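Local coordinates for protein ectoine dioxygenase (Sphingopyxis alaskensis, PDB 4MHR) that catalyses the iron- and 2-oxoglutarate-dependent hydroxylation of L-ectoine to 5-hydroxyectoine, a compatible solute that helps cells survive osmotic stress, at residues 183-188 with 234-239. Sequence-based numbering, arbitrary orientation.
Sequences NGPLMV and IVAPTG
Val188 and Val235 face each other as an antiparallel hydrogen-bonded pair, a single beta bridge that ties 234-239 to the edge of strand 187-188. Val188 N donates to Val235 O at 2.9 Å, and Val235 N returns the bond to Val188 O at 3.0 Å, both nearly straight. CA-H...O contacts flank the bridge, and one of them, Ala236 CA to Leu186 O at 3.2 Å, lies past it. Pro237 CD also packs against Leu186 O at 3.5 Å; with no N-H, proline cannot extend the antiparallel pairing here.

Met187, Ile234 and Ala236 form an apolar cluster beside the bridge. The Met187 chain runs out extended through chi2 and then bends at chi3; its CE is modelled 3.3 Å from Ile234 CG2, closer than carbons normally pack, so the exact position of this methyl is doubtful. Ala236 CB, a methyl small enough to accept both neighbours, meets Met187 CG at 4.0 Å and Pro185 CG at 3.9 Å. Gly184 takes a positive phi (64°), which glycine, lacking a side chain, adopts easily, as the chain leads into Pro185; its carbonyl accepts a bond from Lys141 NZ, of the residue that binds 2-oxoglutarate. Asn183 braces this turn through side-chain bonds to the backbone of Thr180 and Glu178.

Leu186 and Val188 touch the iron ligand His253 on strand 253-255; Gly254 of the same strand is hydrogen-bonded to Met187 through the backbone. The contact thus joins the loop between helix 222-232 and strand 244-248 to the outer strand of the small sheet of this cupin fold, with Tyr54 of strand 54-57 packing against Val188, Val235 and Pro237.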
loop_
_atom_site.group_PDB
_atom_site.type_symbol
_atom_site.label_atom_id
_atom_site.label_comp_id
_atom_site.label_asym_id
_atom_site.label_seq_id
_atom_site.Cartn_x
_atom_site.Cartn_y
_atom_site.Cartn_z
ATOM N N ASN A 183 0.339 -9.592 16.643
ATOM C CA ASN A 183 -0.615 -10.169 15.689
ATOM C C ASN A 183 -0.169 -10.084 14.221
ATOM O O ASN A 183 -0.965 -9.932 13.339
ATOM C CB ASN A 183 -2.054 -9.671 15.907
ATOM C CG ASN A 183 -2.259 -8.183 15.599
ATOM O OD1 ASN A 183 -1.352 -7.384 15.678
ATOM N ND2 ASN A 183 -3.482 -7.827 15.335
ATOM N N GLY A 184 1.126 -10.141 13.993
ATOM C CA GLY A 184 1.673 -10.038 12.634
ATOM C C GLY A 184 1.427 -8.684 11.957
ATOM O O GLY A 184 0.906 -8.641 10.905
ATOM N N PRO A 185 1.854 -7.578 12.571
ATOM C CA PRO A 185 1.777 -6.261 11.882
ATOM C C PRO A 185 2.701 -6.203 10.659
ATOM O O PRO A 185 3.645 -6.988 10.522
ATOM C CB PRO A 185 2.302 -5.297 12.946
ATOM C CG PRO A 185 3.324 -6.120 13.720
ATOM C CD PRO A 185 2.718 -7.533 13.768
ATOM N N LEU A 186 2.437 -5.243 9.797
ATOM C CA LEU A 186 3.328 -4.917 8.697
ATOM C C LEU A 186 4.741 -4.582 9.210
ATOM O O LEU A 186 4.922 -3.815 10.124
ATOM C CB LEU A 186 2.729 -3.693 7.948
ATOM C CG LEU A 186 3.483 -3.313 6.665
ATOM C CD1 LEU A 186 3.340 -4.411 5.625
ATOM C CD2 LEU A 186 2.965 -1.991 6.103
ATOM N N MET A 187 5.740 -5.204 8.609
ATOM C CA MET A 187 7.123 -4.957 8.896
ATOM C C MET A 187 7.706 -4.383 7.611
ATOM O O MET A 187 7.435 -4.900 6.521
ATOM C CB MET A 187 7.813 -6.305 9.128
ATOM C CG MET A 187 7.480 -6.899 10.484
ATOM S SD MET A 187 8.381 -8.414 10.846
ATOM C CE MET A 187 9.935 -8.318 10.025
ATOM N N VAL A 188 8.575 -3.411 7.763
ATOM C CA VAL A 188 9.268 -2.780 6.653
ATOM C C VAL A 188 10.736 -2.792 6.954
ATOM O O VAL A 188 11.147 -2.857 8.153
ATOM C CB VAL A 188 8.736 -1.359 6.371
ATOM C CG1 VAL A 188 7.249 -1.406 6.179
ATOM C CG2 VAL A 188 9.092 -0.355 7.486
ATOM N N ILE A 234 14.829 -3.707 10.872
ATOM C CA ILE A 234 13.421 -3.908 10.615
ATOM C C ILE A 234 12.577 -3.094 11.588
ATOM O O ILE A 234 12.877 -3.020 12.778
ATOM C CB ILE A 234 13.067 -5.378 10.679
ATOM C CG1 ILE A 234 13.645 -6.114 9.482
ATOM C CG2 ILE A 234 11.565 -5.509 10.615
ATOM C CD1 ILE A 234 13.735 -7.653 9.623
ATOM N N VAL A 235 11.468 -2.543 11.106
ATOM C CA VAL A 235 10.517 -1.837 11.975
ATOM C C VAL A 235 9.077 -2.314 11.679
ATOM O O VAL A 235 8.744 -2.609 10.565
ATOM C CB VAL A 235 10.664 -0.306 11.710
ATOM C CG1 VAL A 235 9.577 0.520 12.364
ATOM C CG2 VAL A 235 11.990 0.199 12.289
ATOM N N ALA A 236 8.220 -2.341 12.672
ATOM C CA ALA A 236 6.858 -2.798 12.502
ATOM C C ALA A 236 5.953 -1.775 13.100
ATOM O O ALA A 236 5.710 -1.843 14.276
ATOM C CB ALA A 236 6.662 -4.123 13.202
ATOM N N PRO A 237 5.518 -0.778 12.308
ATOM C CA PRO A 237 4.621 0.227 12.823
ATOM C C PRO A 237 3.323 -0.372 13.398
ATOM O O PRO A 237 2.785 -1.312 12.866
ATOM C CB PRO A 237 4.319 1.116 11.607
ATOM C CG PRO A 237 5.244 0.712 10.548
ATOM C CD PRO A 237 5.882 -0.579 10.906
ATOM N N THR A 238 2.884 0.157 14.518
ATOM C CA THR A 238 1.699 -0.351 15.207
ATOM C C THR A 238 0.797 0.836 15.408
ATOM O O THR A 238 1.182 1.972 15.124
ATOM C CB THR A 238 2.004 -1.067 16.554
ATOM O OG1 THR A 238 2.856 -0.262 17.351
ATOM C CG2 THR A 238 2.732 -2.421 16.318
ATOM N N GLY A 239 -0.437 0.568 15.806
ATOM C CA GLY A 239 -1.329 1.632 16.139
ATOM C C GLY A 239 -2.744 1.187 16.335
ATOM O O GLY A 239 -3.107 0.080 16.010
#